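Local coordinates for lipase-esterase related protein (PDB 3E0X) that probably acts as a hydrolase of the alpha/beta-hydrolase fold, although its substrate and biological role have not been established, at residues 189-194 against 208-213; 5-10 against 75-80; 142-147 against 198-203. All coordinates share one frame; numbering follows the deposited sequence.

Contact 1 (189-194 against 208-213); sequences IPVKAI and EIIKKE
Ile210, Val191 and Ala193 make this small, wholly apolar contact between a helix and the strand beneath it. They belong to one beta-alpha-beta unit of the alpha/beta-hydrolase fold: strand 191-196 leads into helix 204-213, and the chain then returns as strand 217-222, the neighbouring parallel strand at one edge of the sheet. The surface buried is 119 Å² in all, and Ile210 contributes the most of the three residues. Val191 and Ala193 lie two apart on the strand, and both direct their CB toward the helix. Ile210 answers with its gamma methyl, whose carbon CG2 is anti to the backbone N while CG1 takes chi1 -66°. The closest approach is between Ile210 CG2 and Val191 CG1, at 3.6 Å. Val191 reaches it because chi1 of 173° carries CG1 anti to its own backbone N, leaving CG2 farther off, 5.4 Å from Ile210 CG2. The two side chains cross at about a right angle, so they meet methyl against methyl and do not lie alongside each other. Ala193 fits more loosely: its CB stands 4.4 Å from Ile210 CG2. The backbones are nearest here, with 7.0 Å between Ala193 CA and Ile210 CA. All three residues are buried, and Leu99 of helix 93-102 touches both Val191 and Ile210, so the neighbouring helix shares this layer. The alternation of the strand sends Lys192 the other way, where it forms a salt bridge with Glu240. On the helix, the turn that carries Ile210 is held by ordinary backbone bonding, including Lys212 N to Glu208 O at 2.9 Å.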
ATOM      1  N   ILE A 189     -14.956  -4.749   8.925  1.00 13.10           N
ATOM      2  CA  ILE A 189     -14.198  -3.816   9.765  1.00 12.42           C
ATOM      3  C   ILE A 189     -14.126  -2.444   9.113  1.00 12.07           C
ATOM      4  O   ILE A 189     -14.433  -2.309   7.921  1.00 12.72           O
ATOM      5  CB  ILE A 189     -12.768  -4.351  10.025  1.00 11.74           C
ATOM      6  CG1 ILE A 189     -12.058  -4.651   8.699  1.00 11.37           C
ATOM      7  CG2 ILE A 189     -12.823  -5.604  10.969  1.00 12.37           C
ATOM      8  CD1 ILE A 189     -10.597  -5.065   8.905  1.00 12.06           C
ATOM      9  N   PRO A 190     -13.745  -1.410   9.894  1.00 11.77           N
ATOM     10  CA  PRO A 190     -13.625  -0.046   9.316  1.00 11.36           C
ATOM     11  C   PRO A 190     -12.485   0.068   8.295  1.00 11.44           C
ATOM     12  O   PRO A 190     -11.396  -0.503   8.463  1.00 11.48           O
ATOM     13  CB  PRO A 190     -13.379   0.849  10.531  1.00 12.31           C
ATOM     14  CG  PRO A 190     -13.822  -0.011  11.761  1.00 12.40           C
ATOM     15  CD  PRO A 190     -13.501  -1.436  11.352  1.00 12.27           C
ATOM     16  N   VAL A 191     -12.763   0.800   7.221  1.00 11.78           N
ATOM     17  CA  VAL A 191     -11.782   1.033   6.158  1.00 11.55           C
ATOM     18  C   VAL A 191     -11.712   2.519   5.895  1.00 11.55           C
ATOM     19  O   VAL A 191     -12.755   3.172   5.801  1.00 12.85           O
ATOM     20  CB  VAL A 191     -12.236   0.339   4.844  1.00 11.64           C
ATOM     21  CG1 VAL A 191     -11.319   0.719   3.673  1.00 11.90           C
ATOM     22  CG2 VAL A 191     -12.222  -1.175   5.007  1.00 12.99           C
ATOM     23  N   LYS A 192     -10.495   3.059   5.812  1.00 11.15           N
ATOM     24  CA  LYS A 192     -10.347   4.469   5.419  1.00 10.95           C
ATOM     25  C   LYS A 192      -9.503   4.556   4.164  1.00 10.52           C
ATOM     26  O   LYS A 192      -8.470   3.897   4.085  1.00 12.37           O
ATOM     27  CB  LYS A 192      -9.680   5.329   6.512  1.00 11.43           C
ATOM     28  CG  LYS A 192      -9.486   6.781   6.129  1.00 12.35           C
ATOM     29  CD  LYS A 192      -9.192   7.634   7.338  1.00 12.18           C
ATOM     30  CE  LYS A 192      -9.158   9.090   6.929  1.00 13.03           C
ATOM     31  NZ  LYS A 192      -8.936   9.983   8.110  1.00 14.17           N
ATOM     32  N   ALA A 193      -9.947   5.348   3.191  1.00 10.40           N
ATOM     33  CA  ALA A 193      -9.158   5.584   1.989  1.00 10.42           C
ATOM     34  C   ALA A 193      -8.598   7.006   2.088  1.00 10.15           C
ATOM     35  O   ALA A 193      -9.323   7.926   2.506  1.00 10.72           O
ATOM     36  CB  ALA A 193     -10.021   5.430   0.757  1.00 11.37           C
ATOM     37  N   ILE A 194      -7.328   7.192   1.701  1.00  9.51           N
ATOM     38  CA  ILE A 194      -6.655   8.506   1.735  1.00 10.13           C
ATOM     39  C   ILE A 194      -5.985   8.661   0.378  1.00 10.01           C
ATOM     40  O   ILE A 194      -5.274   7.757  -0.051  1.00 10.91           O
ATOM     41  CB  ILE A 194      -5.561   8.560   2.833  1.00  9.55           C
ATOM     42  CG1 ILE A 194      -6.179   8.368   4.215  1.00 10.62           C
ATOM     43  CG2 ILE A 194      -4.829   9.908   2.781  1.00 11.22           C
ATOM     44  CD1 ILE A 194      -5.119   8.107   5.289  1.00 12.18           C
ATOM     45  N   GLU A 208     -13.150   6.683  -3.973  1.00 11.02           N
ATOM     46  CA  GLU A 208     -14.593   6.928  -3.787  1.00 11.02           C
ATOM     47  C   GLU A 208     -15.386   5.607  -3.845  1.00 11.47           C
ATOM     48  O   GLU A 208     -16.386   5.436  -3.142  1.00 12.87           O
ATOM     49  CB  GLU A 208     -15.123   7.937  -4.816  1.00 12.25           C
ATOM     50  CG  GLU A 208     -14.612   9.355  -4.586  1.00 13.05           C
ATOM     51  CD  GLU A 208     -15.420  10.178  -3.569  1.00 18.71           C
ATOM     52  OE1 GLU A 208     -16.257   9.600  -2.835  1.00 22.23           O
ATOM     53  OE2 GLU A 208     -15.212  11.418  -3.495  1.00 21.21           O
ATOM     54  N   ILE A 209     -14.967   4.684  -4.700  1.00 11.65           N
ATOM     55  CA  ILE A 209     -15.627   3.384  -4.761  1.00 10.95           C
ATOM     56  C   ILE A 209     -15.433   2.624  -3.438  1.00 11.63           C
ATOM     57  O   ILE A 209     -16.368   2.015  -2.918  1.00 11.91           O
ATOM     58  CB  ILE A 209     -15.139   2.550  -5.986  1.00 11.56           C
ATOM     59  CG1 ILE A 209     -15.708   3.143  -7.294  1.00 13.19           C
ATOM     60  CG2 ILE A 209     -15.522   1.104  -5.830  1.00 13.60           C
ATOM     61  CD1 ILE A 209     -15.028   2.612  -8.492  1.00 15.93           C
ATOM     62  N   ILE A 210     -14.230   2.682  -2.864  1.00 11.62           N
ATOM     63  CA  ILE A 210     -14.019   2.014  -1.567  1.00 11.53           C
ATOM     64  C   ILE A 210     -14.991   2.583  -0.511  1.00 12.35           C
ATOM     65  O   ILE A 210     -15.658   1.829   0.230  1.00 13.04           O
ATOM     66  CB  ILE A 210     -12.549   2.166  -1.095  1.00 11.06           C
ATOM     67  CG1 ILE A 210     -11.627   1.405  -2.034  1.00 12.18           C
ATOM     68  CG2 ILE A 210     -12.389   1.699   0.395  1.00 11.54           C
ATOM     69  CD1 ILE A 210     -10.153   1.776  -1.860  1.00 11.01           C
ATOM     70  N   LYS A 211     -15.085   3.911  -0.462  1.00 12.71           N
ATOM     71  CA  LYS A 211     -15.979   4.569   0.501  1.00 13.46           C
ATOM     72  C   LYS A 211     -17.421   4.142   0.247  1.00 13.00           C
ATOM     73  O   LYS A 211     -18.164   3.851   1.191  1.00 14.86           O
ATOM     74  CB  LYS A 211     -15.847   6.086   0.416  1.00 13.89           C
ATOM     75  CG  LYS A 211     -16.882   6.853   1.244  1.00 16.35           C
ATOM     76  CD  LYS A 211     -16.401   7.055   2.663  1.00 18.85           C
ATOM     77  CE  LYS A 211     -17.462   7.743   3.512  1.00 20.25           C
ATOM     78  NZ  LYS A 211     -18.516   6.755   3.899  1.00 22.28           N
ATOM     79  N   LYS A 212     -17.823   4.080  -1.020  1.00 12.99           N
ATOM     80  CA  LYS A 212     -19.213   3.733  -1.343  1.00 13.39           C
ATOM     81  C   LYS A 212     -19.566   2.309  -0.925  1.00 13.14           C
ATOM     82  O   LYS A 212     -20.680   2.059  -0.439  1.00 13.78           O
ATOM     83  CB  LYS A 212     -19.440   3.884  -2.848  1.00 14.14           C
ATOM     84  CG  LYS A 212     -20.856   3.563  -3.279  1.00 15.54           C
ATOM     85  CD  LYS A 212     -21.059   3.763  -4.770  1.00 15.86           C
ATOM     86  CE  LYS A 212     -20.192   2.809  -5.596  1.00 16.67           C
ATOM     87  NZ  LYS A 212     -20.583   2.805  -7.044  1.00 18.61           N
ATOM     88  N   GLU A 213     -18.656   1.366  -1.190  1.00 12.73           N
ATOM     89  CA  GLU A 213     -18.963  -0.049  -1.070  1.00 13.64           C
ATOM     90  C   GLU A 213     -18.771  -0.629   0.317  1.00 13.67           C
ATOM     91  O   GLU A 213     -19.511  -1.522   0.699  1.00 15.89           O
ATOM     92  CB  GLU A 213     -18.117  -0.858  -2.050  1.00 13.73           C
ATOM     93  CG  GLU A 213     -18.518  -0.664  -3.492  1.00 16.04           C
ATOM     94  CD  GLU A 213     -19.954  -1.103  -3.748  1.00 18.39           C
ATOM     95  OE1 GLU A 213     -20.337  -2.262  -3.430  1.00 19.20           O
ATOM     96  OE2 GLU A 213     -20.701  -0.254  -4.242  1.00 21.11           O
TER

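Contact 2 (5-10 against 75-80); sequences LHYVHV and TNSEVT
The rings of Tyr7 and His9 each receive a methyl of Val79 over one face, CG1 on the phenol and CG2 on the imidazole. At the edge of the Tyr7 ring, in its plane, lie Leu5 O and His9 CB. The contact sits at the margin of the alpha/beta-hydrolase fold, where the antiparallel outermost strand 7-11 meets the chain just after helix 63-76. Both approaches qualify as CH-pi contacts. Val79 CG1 stands 4.0 Å from the Tyr7 centroid, 20° off the ring normal, and Val79 CG2 stands 3.7 Å from the His9 centroid, 25° off the normal. Each methyl is shifted toward the rim. On the imidazole the shift favours the CE1-ND1 side, with 3.4 Å between Val79 CG2 and His9 CE1; on the phenol it leaves Val79 CG1 3.8 Å from Tyr7 CZ. Val79 CB separately approaches Tyr7 OH, at 3.7 Å. Val79 serves both rings because its branches diverge: CG2 lies anti to the backbone N, whereas CG1 sits between that N and the carbonyl carbon (chi1 80°). Tyr7 and His9, two apart on the strand, both send CB toward this segment. The far nitrogen of the imidazole, NE2, is hydrogen-bonded to Asn43 OD1, a bond that would favour this turn of the ring. Val79 also touches Phe73 of helix 63-76. It lies just beyond the helix end, where, in the modelled conformer of Ser77, one of two, Ser77 OG accepts from Val79 N at 3.2 Å, an ST turn.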
ATOM      1  N   LEU A   5       8.296 -13.277   5.476  1.00 14.77           N
ATOM      2  CA  LEU A   5       8.722 -12.058   4.828  1.00 13.75           C
ATOM      3  C   LEU A   5       9.648 -11.239   5.730  1.00 12.73           C
ATOM      4  O   LEU A   5       9.523 -11.251   6.963  1.00 13.12           O
ATOM      5  CB  LEU A   5       7.490 -11.242   4.455  1.00 13.24           C
ATOM      6  CG  LEU A   5       6.533 -11.892   3.467  1.00 13.52           C
ATOM      7  CD1 LEU A   5       5.247 -11.100   3.452  1.00 13.29           C
ATOM      8  CD2 LEU A   5       7.198 -11.963   2.083  1.00 13.33           C
ATOM      9  N   HIS A   6      10.572 -10.517   5.103  1.00 12.08           N
ATOM     10  CA  HIS A   6      11.416  -9.566   5.809  1.00 11.56           C
ATOM     11  C   HIS A   6      10.558  -8.400   6.280  1.00 10.97           C
ATOM     12  O   HIS A   6       9.623  -7.987   5.595  1.00 11.24           O
ATOM     13  CB  HIS A   6      12.491  -9.041   4.859  1.00 11.91           C
ATOM     14  CG  HIS A   6      13.260  -7.868   5.392  1.00 13.46           C
ATOM     15  ND1 HIS A   6      14.210  -7.986   6.389  1.00 17.48           N
ATOM     16  CD2 HIS A   6      13.213  -6.553   5.074  1.00 14.58           C
ATOM     17  CE1 HIS A   6      14.713  -6.791   6.660  1.00 17.87           C
ATOM     18  NE2 HIS A   6      14.131  -5.906   5.868  1.00 17.54           N
ATOM     19  N   TYR A   7      10.875  -7.862   7.444  1.00 10.90           N
ATOM     20  CA  TYR A   7      10.198  -6.677   7.919  1.00 10.71           C
ATOM     21  C   TYR A   7      11.167  -5.869   8.776  1.00 11.47           C
ATOM     22  O   TYR A   7      12.207  -6.386   9.244  1.00 12.07           O
ATOM     23  CB  TYR A   7       8.960  -7.022   8.757  1.00 10.82           C
ATOM     24  CG  TYR A   7       9.289  -7.692  10.069  1.00 10.68           C
ATOM     25  CD1 TYR A   7       9.420  -6.949  11.240  1.00 12.40           C
ATOM     26  CD2 TYR A   7       9.483  -9.063  10.133  1.00 12.81           C
ATOM     27  CE1 TYR A   7       9.752  -7.567  12.467  1.00 12.97           C
ATOM     28  CE2 TYR A   7       9.786  -9.687  11.337  1.00 12.17           C
ATOM     29  CZ  TYR A   7       9.924  -8.936  12.499  1.00 12.40           C
ATOM     30  OH  TYR A   7      10.238  -9.573  13.696  1.00 15.37           O
ATOM     31  N   VAL A   8      10.789  -4.619   8.987  1.00 11.91           N
ATOM     32  CA  VAL A   8      11.470  -3.693   9.894  0.50 12.82           C
ATOM     33  C   VAL A   8      10.494  -3.334  11.023  1.00 13.03           C
ATOM     34  O   VAL A   8       9.304  -3.077  10.747  1.00 12.79           O
ATOM     35  CB  VAL A   8      11.922  -2.417   9.128  0.50 13.20           C
ATOM     36  CG1 VAL A   8      12.409  -1.352  10.085  0.50 14.18           C
ATOM     37  CG2 VAL A   8      13.041  -2.754   8.147  0.50 13.14           C
ATOM     38  N   HIS A   9      10.997  -3.254  12.248  1.00 12.72           N
ATOM     39  CA  HIS A   9      10.165  -3.050  13.424  1.00 13.16           C
ATOM     40  C   HIS A   9      10.640  -1.791  14.137  1.00 13.75           C
ATOM     41  O   HIS A   9      11.779  -1.738  14.626  1.00 14.97           O
ATOM     42  CB  HIS A   9      10.365  -4.278  14.307  1.00 13.82           C
ATOM     43  CG  HIS A   9       9.336  -4.440  15.374  1.00 13.36           C
ATOM     44  ND1 HIS A   9       9.445  -5.401  16.356  1.00 14.66           N
ATOM     45  CD2 HIS A   9       8.178  -3.776  15.617  1.00 13.40           C
ATOM     46  CE1 HIS A   9       8.407  -5.308  17.169  1.00 14.97           C
ATOM     47  NE2 HIS A   9       7.610  -4.345  16.734  1.00 13.20           N
ATOM     48  N   VAL A  10       9.785  -0.767  14.164  1.00 13.80           N
ATOM     49  CA  VAL A  10      10.147   0.541  14.725  1.00 13.59           C
ATOM     50  C   VAL A  10       8.994   1.118  15.550  1.00 13.63           C
ATOM     51  O   VAL A  10       7.912   0.510  15.649  1.00 12.68           O
ATOM     52  CB  VAL A  10      10.540   1.554  13.624  1.00 14.49           C
ATOM     53  CG1 VAL A  10      11.778   1.067  12.939  1.00 15.90           C
ATOM     54  CG2 VAL A  10       9.398   1.743  12.629  1.00 14.92           C
ATOM     55  N   THR A  75      -0.763 -14.098  10.480  1.00 12.12           N
ATOM     56  CA  THR A  75      -1.190 -15.209  11.303  1.00 13.02           C
ATOM     57  C   THR A  75      -0.019 -15.881  11.994  1.00 13.07           C
ATOM     58  O   THR A  75      -0.146 -16.326  13.149  1.00 13.78           O
ATOM     59  CB  THR A  75      -1.969 -16.198  10.420  1.00 12.80           C
ATOM     60  OG1 THR A  75      -3.148 -15.543   9.958  1.00 14.46           O
ATOM     61  CG2 THR A  75      -2.387 -17.457  11.203  1.00 13.44           C
ATOM     62  N   ASN A  76       1.139 -15.906  11.327  1.00 12.79           N
ATOM     63  CA  ASN A  76       2.234 -16.782  11.749  1.00 13.60           C
ATOM     64  C   ASN A  76       3.519 -16.125  12.231  1.00 13.39           C
ATOM     65  O   ASN A  76       4.283 -16.770  12.933  1.00 14.85           O
ATOM     66  CB  ASN A  76       2.539 -17.820  10.661  1.00 14.62           C
ATOM     67  CG  ASN A  76       1.372 -18.741  10.416  1.00 16.51           C
ATOM     68  OD1 ASN A  76       0.925 -19.467  11.324  1.00 19.11           O
ATOM     69  ND2 ASN A  76       0.851 -18.709   9.202  1.00 19.31           N
ATOM     70  N   SER A  77       3.768 -14.858  11.897  1.00 12.39           N
ATOM     71  CA  SER A  77       4.982 -14.182  12.360  0.50 12.16           C
ATOM     72  C   SER A  77       4.940 -13.992  13.865  1.00 12.32           C
ATOM     73  O   SER A  77       3.871 -13.688  14.448  1.00 12.69           O
ATOM     74  CB  SER A  77       5.145 -12.815  11.699  0.50 12.03           C
ATOM     75  OG  SER A  77       6.282 -12.132  12.209  0.50 11.20           O
ATOM     76  N   GLU A  78       6.086 -14.136  14.504  1.00 12.66           N
ATOM     77  CA  GLU A  78       6.133 -13.897  15.937  1.00 13.70           C
ATOM     78  C   GLU A  78       5.784 -12.452  16.301  1.00 13.94           C
ATOM     79  O   GLU A  78       5.320 -12.195  17.424  1.00 16.49           O
ATOM     80  CB  GLU A  78       7.489 -14.303  16.506  1.00 13.93           C
ATOM     81  CG  GLU A  78       7.690 -15.819  16.567  1.00 16.58           C
ATOM     82  CD  GLU A  78       6.814 -16.537  17.594  1.00 18.04           C
ATOM     83  OE1 GLU A  78       6.360 -15.905  18.567  1.00 17.81           O
ATOM     84  OE2 GLU A  78       6.614 -17.761  17.422  1.00 19.40           O
ATOM     85  N   VAL A  79       5.978 -11.521  15.365  1.00 13.85           N
ATOM     86  CA  VAL A  79       5.757 -10.110  15.634  1.00 13.41           C
ATOM     87  C   VAL A  79       4.292  -9.661  15.519  1.00 13.39           C
ATOM     88  O   VAL A  79       3.925  -8.581  16.007  1.00 14.88           O
ATOM     89  CB  VAL A  79       6.733  -9.237  14.783  1.00 13.73           C
ATOM     90  CG1 VAL A  79       6.238  -9.068  13.344  1.00 12.94           C
ATOM     91  CG2 VAL A  79       7.013  -7.937  15.447  1.00 17.12           C
ATOM     92  N   THR A  80       3.444 -10.482  14.901  1.00 11.80           N
ATOM     93  CA  THR A  80       2.012 -10.143  14.795  1.00 12.04           C
ATOM     94  C   THR A  80       1.067 -11.178  15.371  1.00 12.70           C
ATOM     95  O   THR A  80      -0.075 -10.826  15.676  1.00 12.35           O
ATOM     96  CB  THR A  80       1.584  -9.948  13.325  1.00 12.16           C
ATOM     97  OG1 THR A  80       1.932 -11.112  12.587  1.00 13.45           O
ATOM     98  CG2 THR A  80       2.250  -8.733  12.719  1.00 13.46           C
TER

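Contact 3 (142-147 against 198-203); sequences LLECIG and DELLTL. With OXE (ortho-xylene), chain C.
Cys145 provides the apolar centre of this contact: its SG lies 3.9 Å from Leu201 CB and 4.1 Å from Leu200 CB, near the end of helix 139-146. Toward the surface, the extended side chain of Glu144 crosses Leu200 at about a right angle, and Leu200 CD1 rests 3.7 Å from Glu144 CG.

The polar link is a single water. It donates to Cys145 O (2.8 Å) and Glu199 OE2 (2.7 Å) and accepts from Leu200 N, joining the helix end to the loop. Glu199 OE2 also takes Leu201 N, nearly in line with its C-O bond, and Thr202 N, from above the carboxylate plane. Three donors therefore grip one oxygen and hold the carboxylate in place.

The ligand is met by Leu201, whose CD2 is 3.7 Å from C1' of ortho-xylene; Leu142 also lines the pocket, but its modelled conformer is doubtful.

Glu199 OE1 is hydrogen-bonded to His227 ND1, and His227 and Ser92 both line the ortho-xylene pocket. Ser92 sits in a GxSxG pattern, as expected of a nucleophile elbow, so Ser92, His227 and Glu199 are consistent with an alpha/beta-hydrolase catalytic triad, the acid following strand 191-196.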
ATOM      1  N   LEU A 142       5.998   7.696 -15.041  1.00 11.31           N
ATOM      2  CA  LEU A 142       6.097   7.420 -13.613  0.50 11.66           C
ATOM      3  C   LEU A 142       6.414   8.706 -12.838  1.00 11.23           C
ATOM      4  O   LEU A 142       5.797   9.011 -11.809  1.00 12.10           O
ATOM      5  CB  LEU A 142       7.157   6.359 -13.364  0.50 12.67           C
ATOM      6  CG  LEU A 142       7.214   5.796 -11.961  0.50 12.84           C
ATOM      7  CD1 LEU A 142       5.858   5.225 -11.582  0.50 12.55           C
ATOM      8  CD2 LEU A 142       8.274   4.729 -11.921  0.50 13.69           C
ATOM      9  N   LEU A 143       7.368   9.490 -13.354  1.00 10.20           N
ATOM     10  CA  LEU A 143       7.733  10.717 -12.695  1.00 10.44           C
ATOM     11  C   LEU A 143       6.542  11.678 -12.675  1.00 10.13           C
ATOM     12  O   LEU A 143       6.342  12.413 -11.700  1.00 10.97           O
ATOM     13  CB  LEU A 143       8.957  11.348 -13.382  1.00 10.66           C
ATOM     14  CG  LEU A 143      10.286  10.680 -13.019  1.00 11.13           C
ATOM     15  CD1 LEU A 143      11.369  11.095 -14.010  1.00 10.99           C
ATOM     16  CD2 LEU A 143      10.686  11.066 -11.600  1.00 11.89           C
ATOM     17  N   GLU A 144       5.767  11.716 -13.756  1.00 10.27           N
ATOM     18  CA  GLU A 144       4.607  12.593 -13.800  1.00 12.86           C
ATOM     19  C   GLU A 144       3.613  12.186 -12.711  1.00 11.77           C
ATOM     20  O   GLU A 144       3.032  13.040 -12.016  1.00 11.84           O
ATOM     21  CB  GLU A 144       3.954  12.559 -15.192  1.00 12.82           C
ATOM     22  CG  GLU A 144       2.839  13.567 -15.358  1.00 16.53           C
ATOM     23  CD  GLU A 144       2.196  13.516 -16.740  1.00 18.20           C
ATOM     24  OE1 GLU A 144       2.617  12.678 -17.586  1.00 23.67           O
ATOM     25  OE2 GLU A 144       1.259  14.324 -16.970  1.00 25.04           O
ATOM     26  N   CYS A 145       3.470  10.877 -12.521  1.00 11.68           N
ATOM     27  CA  CYS A 145       2.502  10.361 -11.545  1.00 12.04           C
ATOM     28  C   CYS A 145       2.882  10.701 -10.119  1.00 11.75           C
ATOM     29  O   CYS A 145       2.023  10.902  -9.262  1.00 11.51           O
ATOM     30  CB  CYS A 145       2.322   8.852 -11.687  1.00 13.14           C
ATOM     31  SG  CYS A 145       1.421   8.390 -13.193  1.00 14.77           S
ATOM     32  N   ILE A 146       4.173  10.740  -9.840  1.00 11.33           N
ATOM     33  CA  ILE A 146       4.601  11.047  -8.470  1.00 13.27           C
ATOM     34  C   ILE A 146       4.767  12.539  -8.243  1.00 13.71           C
ATOM     35  O   ILE A 146       5.020  12.968  -7.117  1.00 15.48           O
ATOM     36  CB  ILE A 146       5.877  10.263  -8.016  1.00 13.35           C
ATOM     37  CG1 ILE A 146       7.120  10.777  -8.761  1.00 13.78           C
ATOM     38  CG2 ILE A 146       5.632   8.749  -8.159  1.00 14.78           C
ATOM     39  CD1 ILE A 146       8.294  11.123  -7.870  1.00 16.17           C
ATOM     40  N   GLY A 147       4.635  13.339  -9.297  1.00 13.61           N
ATOM     41  CA  GLY A 147       4.753  14.792  -9.215  1.00 14.16           C
ATOM     42  C   GLY A 147       6.165  15.321  -9.394  1.00 13.87           C
ATOM     43  O   GLY A 147       6.455  16.461  -9.015  1.00 14.90           O
ATOM     44  N   ASP A 198      -5.353  15.171  -7.242  1.00 12.45           N
ATOM     45  CA  ASP A 198      -4.627  15.317  -8.495  1.00 13.24           C
ATOM     46  C   ASP A 198      -3.953  14.034  -8.990  1.00 12.58           C
ATOM     47  O   ASP A 198      -3.204  14.066  -9.970  1.00 13.85           O
ATOM     48  CB  ASP A 198      -3.638  16.497  -8.404  1.00 13.06           C
ATOM     49  CG  ASP A 198      -2.627  16.363  -7.277  1.00 14.09           C
ATOM     50  OD1 ASP A 198      -2.712  15.415  -6.489  1.00 13.56           O
ATOM     51  OD2 ASP A 198      -1.695  17.207  -7.189  1.00 16.73           O
ATOM     52  N   GLU A 199      -4.232  12.887  -8.366  1.00 12.35           N
ATOM     53  CA  GLU A 199      -3.722  11.612  -8.902  1.00 11.34           C
ATOM     54  C   GLU A 199      -4.022  11.386 -10.367  1.00 11.49           C
ATOM     55  O   GLU A 199      -5.171  11.584 -10.808  1.00 12.33           O
ATOM     56  CB  GLU A 199      -4.342  10.435  -8.158  1.00 12.20           C
ATOM     57  CG  GLU A 199      -3.646  10.128  -6.864  1.00 11.67           C
ATOM     58  CD  GLU A 199      -2.501   9.154  -7.022  1.00 11.62           C
ATOM     59  OE1 GLU A 199      -1.944   8.763  -5.975  1.00 11.68           O
ATOM     60  OE2 GLU A 199      -2.142   8.793  -8.177  1.00 11.73           O
ATOM     61  N   LEU A 200      -2.997  10.910 -11.081  1.00 12.13           N
ATOM     62  CA  LEU A 200      -3.128  10.356 -12.421  1.00 12.60           C
ATOM     63  C   LEU A 200      -3.148   8.837 -12.417  1.00 12.98           C
ATOM     64  O   LEU A 200      -3.631   8.223 -13.355  1.00 14.00           O
ATOM     65  CB  LEU A 200      -1.936  10.806 -13.297  1.00 13.83           C
ATOM     66  CG  LEU A 200      -1.855  12.292 -13.589  1.00 16.13           C
ATOM     67  CD1 LEU A 200      -0.583  12.535 -14.371  1.00 18.87           C
ATOM     68  CD2 LEU A 200      -3.034  12.799 -14.403  1.00 18.39           C
ATOM     69  N   LEU A 201      -2.579   8.230 -11.381  1.00 12.50           N
ATOM     70  CA  LEU A 201      -2.381   6.790 -11.355  1.00 12.77           C
ATOM     71  C   LEU A 201      -3.463   6.109 -10.549  1.00 12.28           C
ATOM     72  O   LEU A 201      -4.333   5.467 -11.139  1.00 12.11           O
ATOM     73  CB  LEU A 201      -0.981   6.462 -10.825  1.00 12.40           C
ATOM     74  CG  LEU A 201      -0.516   5.009 -10.924  1.00 11.56           C
ATOM     75  CD1 LEU A 201      -0.306   4.596 -12.393  1.00 13.45           C
ATOM     76  CD2 LEU A 201       0.776   4.834 -10.125  1.00 14.04           C
ATOM     77  N   THR A 202      -3.449   6.263  -9.218  1.00 11.25           N
ATOM     78  CA  THR A 202      -4.542   5.721  -8.391  1.00 11.32           C
ATOM     79  C   THR A 202      -5.563   6.859  -8.201  1.00 11.79           C
ATOM     80  O   THR A 202      -5.523   7.618  -7.236  1.00 12.39           O
ATOM     81  CB  THR A 202      -4.008   5.149  -7.082  1.00 11.24           C
ATOM     82  OG1 THR A 202      -3.299   6.156  -6.362  1.00 11.91           O
ATOM     83  CG2 THR A 202      -3.038   3.989  -7.391  1.00 12.35           C
ATOM     84  N   LEU A 203      -6.433   6.995  -9.201  1.00 11.40           N
ATOM     85  CA  LEU A 203      -7.412   8.068  -9.283  1.00 11.10           C
ATOM     86  C   LEU A 203      -8.272   8.189  -8.052  1.00 11.21           C
ATOM     87  O   LEU A 203      -8.577   7.201  -7.388  1.00 11.38           O
ATOM     88  CB  LEU A 203      -8.354   7.842 -10.477  1.00 11.72           C
ATOM     89  CG  LEU A 203      -7.759   7.712 -11.871  1.00 12.87           C
ATOM     90  CD1 LEU A 203      -8.874   7.301 -12.839  1.00 15.38           C
ATOM     91  CD2 LEU A 203      -7.105   9.039 -12.272  1.00 13.90           C
TER
HETATM   92  C1  OXE C 243       3.754   3.301  -7.775  1.00 27.92           C
HETATM   93  C2  OXE C 243       4.647   3.169  -6.602  1.00 27.57           C
HETATM   94  C3  OXE C 243       5.862   3.851  -6.569  1.00 28.21           C
HETATM   95  C4  OXE C 243       6.202   4.666  -7.653  1.00 28.15           C
HETATM   96  C5  OXE C 243       5.370   4.791  -8.772  1.00 26.84           C
HETATM   97  C6  OXE C 243       4.135   4.122  -8.838  1.00 27.06           C
HETATM   98  C1' OXE C 243       2.434   2.573  -7.774  1.00 22.20           C
HETATM   99  C2' OXE C 243       4.241   2.284  -5.464  1.00 27.82           C
HETATM  100  O   HOH W   1      -0.605  10.294  -9.838  1.00 14.61           O

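Contacts 1 and 3 interleave along the chain: the loop 198-203 of contact 3 lies between strand 191-196 and helix 204-213 of contact 1. Their centres are 20 Å apart, and apart from this continuity they do not touch. Only contact 3 reaches the ortho-xylene pocket; the side chain of Ile210 in contact 1 lies about 14 Å from the ligand. Contact 2 is remote, its centre 31 Å from that of contact 3, across the centre of the chain, and 26 Å from that of contact 1. Contacts 1 and 2 nevertheless reach the same sheet, contact 2 at the outermost strand 7-11 and contact 1 at strand 191-196, next to the opposite edge strand.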